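Long-range contact in universal stress protein (Archaeoglobus fulgidus, PDB 3LOQ), which binds adenosine monophosphate and, as a member of the universal stress protein family, probably acts in stress responses, though its exact role is unknown: residues E52-L64 with Y76-L88. Residues are numbered along the deposited sequence; the frame is centred on the assembly and turned at random.
Sequences EIGVLFVINLTKL and YIDEMSEKAEEVL. With AMP (adenosine monophosphate), chain C.
Y76 and N60 supply the one hydrogen bond across the contact: Y76 OH donates to N60 O at 3.1 Å, tilted 28° out of the carbonyl plane. The tyrosine CG, set anti to the backbone N, places the ring so that its hydroxyl reaches that carbonyl. L61 CD2 meets the ring edge, 3.8 Å from Y76 CD2, while L64 CD1 and the helix's own M80 CG lie over opposite faces. I59 turns its two branches to different partners, CG2 reaching Y76 CE2 at 3.7 Å and CG1 packing on M80 CB at 3.8 Å. One turn after M80, A84 CB sits over a face of F57, 3.9 Å from the ring centroid and 22° off its normal, a CH-pi contact; a further turn on, L88 splits its methyls between F57 CB (CD1) and V55 CG1 (CD2). F108 meets the F57 ring edge-to-face. Helix 75-97 thus packs on strand 52-60 and leads to the parallel neighbour 101-104, a beta-alpha-beta crossover as expected of the alpha/beta universal stress protein fold. The intervening L56 and V58 line the AMP pocket and touch helix 113-121 with their side chains. V58 holds the adenine by its backbone: N bonds AMP N1 at 3.1 Å and O accepts from AMP N6 at 2.9 Å, nearly straight at 176°. The chemistry is therefore divided, largely apolar toward the helix and polar through the main chain toward the adenine.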
loop_
_atom_site.group_PDB
_atom_site.type_symbol
_atom_site.label_atom_id
_atom_site.label_comp_id
_atom_site.label_asym_id
_atom_site.label_seq_id
_atom_site.Cartn_x
_atom_site.Cartn_y
_atom_site.Cartn_z
ATOM N N GLU A 52 4.026 9.472 13.166
ATOM C CA GLU A 52 4.737 8.427 13.875
ATOM C C GLU A 52 4.759 7.144 13.074
ATOM O O GLU A 52 3.791 6.807 12.380
ATOM C CB GLU A 52 4.120 8.165 15.250
ATOM C CG GLU A 52 4.975 7.248 16.136
ATOM C CD GLU A 52 4.286 5.938 16.491
ATOM O OE1 GLU A 52 3.038 5.920 16.526
ATOM O OE2 GLU A 52 4.988 4.929 16.750
ATOM N N ILE A 53 5.866 6.422 13.185
ATOM C CA ILE A 53 6.001 5.142 12.520
ATOM C C ILE A 53 6.383 4.047 13.502
ATOM O O ILE A 53 7.380 4.162 14.222
ATOM C CB ILE A 53 7.059 5.212 11.434
ATOM C CG1 ILE A 53 6.569 6.086 10.278
ATOM C CG2 ILE A 53 7.408 3.818 10.958
ATOM C CD1 ILE A 53 7.628 6.344 9.247
ATOM N N GLY A 54 5.589 2.984 13.533
ATOM C CA GLY A 54 5.955 1.802 14.292
ATOM C C GLY A 54 6.675 0.814 13.397
ATOM O O GLY A 54 6.134 0.409 12.371
ATOM N N VAL A 55 7.899 0.439 13.773
ATOM C CA VAL A 55 8.683 -0.527 13.010
ATOM C C VAL A 55 8.554 -1.932 13.594
ATOM O O VAL A 55 8.916 -2.166 14.744
ATOM C CB VAL A 55 10.174 -0.133 12.961
ATOM C CG1 VAL A 55 10.945 -1.111 12.083
ATOM C CG2 VAL A 55 10.325 1.275 12.433
ATOM N N LEU A 56 8.046 -2.861 12.787
ATOM C CA LEU A 56 7.722 -4.207 13.244
ATOM C C LEU A 56 8.565 -5.290 12.572
ATOM O O LEU A 56 8.522 -5.480 11.349
ATOM C CB LEU A 56 6.244 -4.506 12.998
ATOM C CG LEU A 56 5.739 -5.876 13.468
ATOM C CD1 LEU A 56 5.789 -5.969 14.991
ATOM C CD2 LEU A 56 4.325 -6.186 12.957
ATOM N N PHE A 57 9.337 -5.998 13.382
ATOM C CA PHE A 57 10.127 -7.107 12.896
ATOM C C PHE A 57 9.579 -8.367 13.523
ATOM O O PHE A 57 9.408 -8.446 14.725
ATOM C CB PHE A 57 11.598 -6.949 13.268
ATOM C CG PHE A 57 12.422 -8.191 13.000
ATOM C CD1 PHE A 57 12.838 -8.501 11.715
ATOM C CD2 PHE A 57 12.771 -9.048 14.034
ATOM C CE1 PHE A 57 13.593 -9.632 11.458
ATOM C CE2 PHE A 57 13.533 -10.188 13.789
ATOM C CZ PHE A 57 13.942 -10.483 12.499
ATOM N N VAL A 58 9.306 -9.362 12.709
ATOM C CA VAL A 58 8.730 -10.584 13.231
ATOM C C VAL A 58 9.750 -11.701 13.065
ATOM O O VAL A 58 10.364 -11.840 11.999
ATOM C CB VAL A 58 7.419 -10.923 12.494
ATOM C CG1 VAL A 58 6.827 -12.237 12.987
ATOM C CG2 VAL A 58 6.416 -9.768 12.647
ATOM N N ILE A 59 9.968 -12.467 14.131
ATOM C CA ILE A 59 10.749 -13.688 14.013
ATOM C C ILE A 59 9.855 -14.741 13.360
ATOM O O ILE A 59 8.841 -15.188 13.926
ATOM C CB ILE A 59 11.309 -14.153 15.372
ATOM C CG1 ILE A 59 12.310 -13.119 15.900
ATOM C CG2 ILE A 59 11.985 -15.515 15.226
ATOM C CD1 ILE A 59 12.098 -12.716 17.336
ATOM N N ASN A 60 10.216 -15.102 12.137
ATOM C CA ASN A 60 9.367 -15.946 11.323
ATOM C C ASN A 60 9.564 -17.428 11.660
ATOM O O ASN A 60 10.518 -18.060 11.202
ATOM C CB ASN A 60 9.629 -15.661 9.841
ATOM C CG ASN A 60 8.727 -16.457 8.922
ATOM O OD1 ASN A 60 7.956 -17.301 9.368
ATOM N ND2 ASN A 60 8.826 -16.196 7.627
ATOM N N LEU A 61 8.658 -17.967 12.471
ATOM C CA LEU A 61 8.715 -19.375 12.856
ATOM C C LEU A 61 8.050 -20.250 11.805
ATOM O O LEU A 61 8.237 -21.461 11.772
ATOM C CB LEU A 61 8.049 -19.587 14.225
ATOM C CG LEU A 61 8.741 -18.775 15.327
ATOM C CD1 LEU A 61 8.253 -19.150 16.712
ATOM C CD2 LEU A 61 10.259 -18.928 15.235
ATOM N N THR A 62 7.275 -19.616 10.942
ATOM C CA THR A 62 6.492 -20.319 9.937
ATOM C C THR A 62 7.315 -21.280 9.099
ATOM O O THR A 62 6.936 -22.434 8.906
ATOM C CB THR A 62 5.800 -19.312 9.026
ATOM O OG1 THR A 62 4.596 -18.876 9.667
ATOM C CG2 THR A 62 5.481 -19.921 7.654
ATOM N N LYS A 63 8.447 -20.793 8.607
ATOM C CA LYS A 63 9.329 -21.581 7.749
ATOM C C LYS A 63 9.729 -22.939 8.349
ATOM O O LYS A 63 9.798 -23.945 7.637
ATOM C CB LYS A 63 10.566 -20.754 7.378
ATOM C CG LYS A 63 10.885 -19.657 8.384
ATOM C CD LYS A 63 11.376 -18.383 7.708
ATOM C CE LYS A 63 12.817 -18.504 7.242
ATOM N NZ LYS A 63 13.388 -17.176 6.887
ATOM N N LEU A 64 9.984 -22.962 9.655
ATOM C CA LEU A 64 10.403 -24.187 10.329
ATOM C C LEU A 64 9.281 -25.222 10.373
ATOM O O LEU A 64 8.203 -24.962 10.913
ATOM C CB LEU A 64 10.894 -23.871 11.744
ATOM C CG LEU A 64 11.807 -22.644 11.848
ATOM C CD1 LEU A 64 12.387 -22.499 13.250
ATOM C CD2 LEU A 64 12.919 -22.716 10.821
ATOM N N TYR A 76 17.337 -19.779 17.318
ATOM C CA TYR A 76 16.838 -19.050 16.151
ATOM C C TYR A 76 16.208 -17.715 16.554
ATOM O O TYR A 76 16.492 -16.677 15.945
ATOM C CB TYR A 76 15.849 -19.918 15.367
ATOM C CG TYR A 76 15.229 -19.266 14.151
ATOM C CD1 TYR A 76 15.917 -19.198 12.944
ATOM C CD2 TYR A 76 13.937 -18.742 14.200
ATOM C CE1 TYR A 76 15.348 -18.613 11.824
ATOM C CE2 TYR A 76 13.358 -18.152 13.088
ATOM C CZ TYR A 76 14.067 -18.090 11.903
ATOM O OH TYR A 76 13.494 -17.510 10.790
ATOM N N ILE A 77 15.365 -17.742 17.582
ATOM C CA ILE A 77 14.815 -16.508 18.125
ATOM C C ILE A 77 15.970 -15.583 18.484
ATOM O O ILE A 77 15.889 -14.365 18.309
ATOM C CB ILE A 77 13.970 -16.743 19.393
ATOM C CG1 ILE A 77 12.718 -17.556 19.073
ATOM C CG2 ILE A 77 13.562 -15.416 20.026
ATOM C CD1 ILE A 77 13.012 -18.973 18.704
ATOM N N ASP A 78 17.055 -16.168 18.972
ATOM C CA ASP A 78 18.182 -15.373 19.421
ATOM C C ASP A 78 19.051 -14.863 18.266
ATOM O O ASP A 78 19.441 -13.701 18.246
ATOM C CB ASP A 78 19.026 -16.151 20.425
ATOM C CG ASP A 78 19.927 -15.246 21.232
ATOM O OD1 ASP A 78 19.382 -14.503 22.077
ATOM O OD2 ASP A 78 21.165 -15.261 21.010
ATOM N N GLU A 79 19.372 -15.737 17.317
ATOM C CA GLU A 79 20.017 -15.298 16.095
ATOM C C GLU A 79 19.220 -14.128 15.535
ATOM O O GLU A 79 19.752 -13.035 15.350
ATOM C CB GLU A 79 20.050 -16.422 15.057
ATOM C CG GLU A 79 20.963 -17.576 15.396
ATOM C CD GLU A 79 22.314 -17.454 14.729
ATOM O OE1 GLU A 79 22.433 -16.660 13.772
ATOM O OE2 GLU A 79 23.257 -18.156 15.157
HETATM N N MSE A 80 17.932 -14.360 15.282
HETATM C CA MSE A 80 17.095 -13.355 14.626
HETATM C C MSE A 80 17.015 -12.052 15.407
HETATM O O MSE A 80 17.114 -10.979 14.828
HETATM C CB MSE A 80 15.699 -13.898 14.330
HETATM C CG MSE A 80 15.676 -14.980 13.263
HETATM SE SE MSE A 80 16.964 -14.664 11.816
HETATM C CE MSE A 80 16.040 -15.610 10.375
ATOM N N SER A 81 16.868 -12.149 16.722
ATOM C CA SER A 81 16.764 -10.961 17.563
ATOM C C SER A 81 18.018 -10.105 17.507
ATOM O O SER A 81 17.932 -8.875 17.519
ATOM C CB SER A 81 16.486 -11.366 19.004
ATOM O OG SER A 81 15.297 -12.134 19.082
ATOM N N GLU A 82 19.181 -10.747 17.450
ATOM C CA GLU A 82 20.453 -10.027 17.382
ATOM C C GLU A 82 20.615 -9.303 16.050
ATOM O O GLU A 82 21.106 -8.175 16.005
ATOM C CB GLU A 82 21.640 -10.973 17.608
ATOM C CG GLU A 82 23.000 -10.414 17.165
ATOM C CD GLU A 82 23.595 -9.403 18.143
ATOM O OE1 GLU A 82 22.859 -8.508 18.623
ATOM O OE2 GLU A 82 24.812 -9.503 18.424
ATOM N N LYS A 83 20.212 -9.958 14.966
ATOM C CA LYS A 83 20.258 -9.334 13.658
ATOM C C LYS A 83 19.391 -8.070 13.623
ATOM O O LYS A 83 19.848 -7.008 13.199
ATOM C CB LYS A 83 19.834 -10.338 12.592
ATOM C CG LYS A 83 20.778 -11.521 12.514
ATOM C CD LYS A 83 20.479 -12.420 11.324
ATOM C CE LYS A 83 21.591 -13.464 11.151
ATOM N NZ LYS A 83 22.948 -12.847 10.904
ATOM N N ALA A 84 18.153 -8.168 14.105
ATOM C CA ALA A 84 17.272 -7.000 14.130
ATOM C C ALA A 84 17.869 -5.841 14.943
ATOM O O ALA A 84 17.792 -4.668 14.541
ATOM C CB ALA A 84 15.883 -7.376 14.662
ATOM N N GLU A 85 18.478 -6.174 16.078
ATOM C CA GLU A 85 18.999 -5.152 16.981
ATOM C C GLU A 85 20.221 -4.422 16.423
ATOM O O GLU A 85 20.505 -3.289 16.804
ATOM C CB GLU A 85 19.268 -5.743 18.366
ATOM C CG GLU A 85 18.032 -5.736 19.254
ATOM C CD GLU A 85 18.082 -6.780 20.349
ATOM O OE1 GLU A 85 17.130 -6.836 21.163
ATOM O OE2 GLU A 85 19.068 -7.549 20.389
ATOM N N GLU A 86 20.925 -5.070 15.505
ATOM C CA GLU A 86 22.003 -4.424 14.775
ATOM C C GLU A 86 21.477 -3.461 13.709
ATOM O O GLU A 86 22.093 -2.430 13.437
ATOM C CB GLU A 86 22.897 -5.473 14.116
ATOM C CG GLU A 86 23.832 -6.147 15.096
ATOM C CD GLU A 86 24.815 -7.083 14.428
ATOM O OE1 GLU A 86 24.391 -7.900 13.572
ATOM O OE2 GLU A 86 26.014 -6.997 14.773
ATOM N N VAL A 87 20.343 -3.808 13.102
ATOM C CA VAL A 87 19.872 -3.088 11.926
ATOM C C VAL A 87 18.789 -2.056 12.234
ATOM O O VAL A 87 18.896 -0.902 11.815
ATOM C CB VAL A 87 19.405 -4.068 10.836
ATOM C CG1 VAL A 87 18.660 -3.337 9.719
ATOM C CG2 VAL A 87 20.610 -4.837 10.291
ATOM N N LEU A 88 17.770 -2.464 12.986
ATOM C CA LEU A 88 16.637 -1.592 13.287
ATOM C C LEU A 88 16.997 -0.183 13.813
ATOM O O LEU A 88 16.308 0.786 13.496
ATOM C CB LEU A 88 15.648 -2.303 14.227
ATOM C CG LEU A 88 14.947 -3.528 13.618
ATOM C CD1 LEU A 88 13.972 -4.154 14.605
ATOM C CD2 LEU A 88 14.229 -3.149 12.342
HETATM P P AMP C . 6.543 -10.534 -0.027
HETATM O O1P AMP C . 5.165 -10.486 -0.636
HETATM O O2P AMP C . 6.786 -11.610 1.016
HETATM O O3P AMP C . 7.650 -10.399 -1.046
HETATM O "O5'" AMP C . 6.615 -9.170 0.832
HETATM C "C5'" AMP C . 7.844 -8.834 1.470
HETATM C "C4'" AMP C . 7.504 -7.898 2.599
HETATM O "O4'" AMP C . 6.845 -8.614 3.645
HETATM C "C3'" AMP C . 8.744 -7.363 3.267
HETATM O "O3'" AMP C . 9.171 -6.205 2.579
HETATM C "C2'" AMP C . 8.236 -7.009 4.640
HETATM O "O2'" AMP C . 7.585 -5.745 4.521
HETATM C "C1'" AMP C . 7.185 -8.062 4.919
HETATM N N9 AMP C . 7.805 -9.122 5.742
HETATM C C8 AMP C . 8.223 -10.319 5.288
HETATM N N7 AMP C . 8.752 -11.063 6.294
HETATM C C5 AMP C . 8.674 -10.322 7.421
HETATM C C6 AMP C . 9.049 -10.499 8.833
HETATM N N6 AMP C . 9.622 -11.647 9.254
HETATM N N1 AMP C . 8.797 -9.491 9.684
HETATM C C2 AMP C . 8.219 -8.346 9.280
HETATM N N3 AMP C . 7.849 -8.116 8.015
HETATM C C4 AMP C . 8.042 -9.053 7.057
#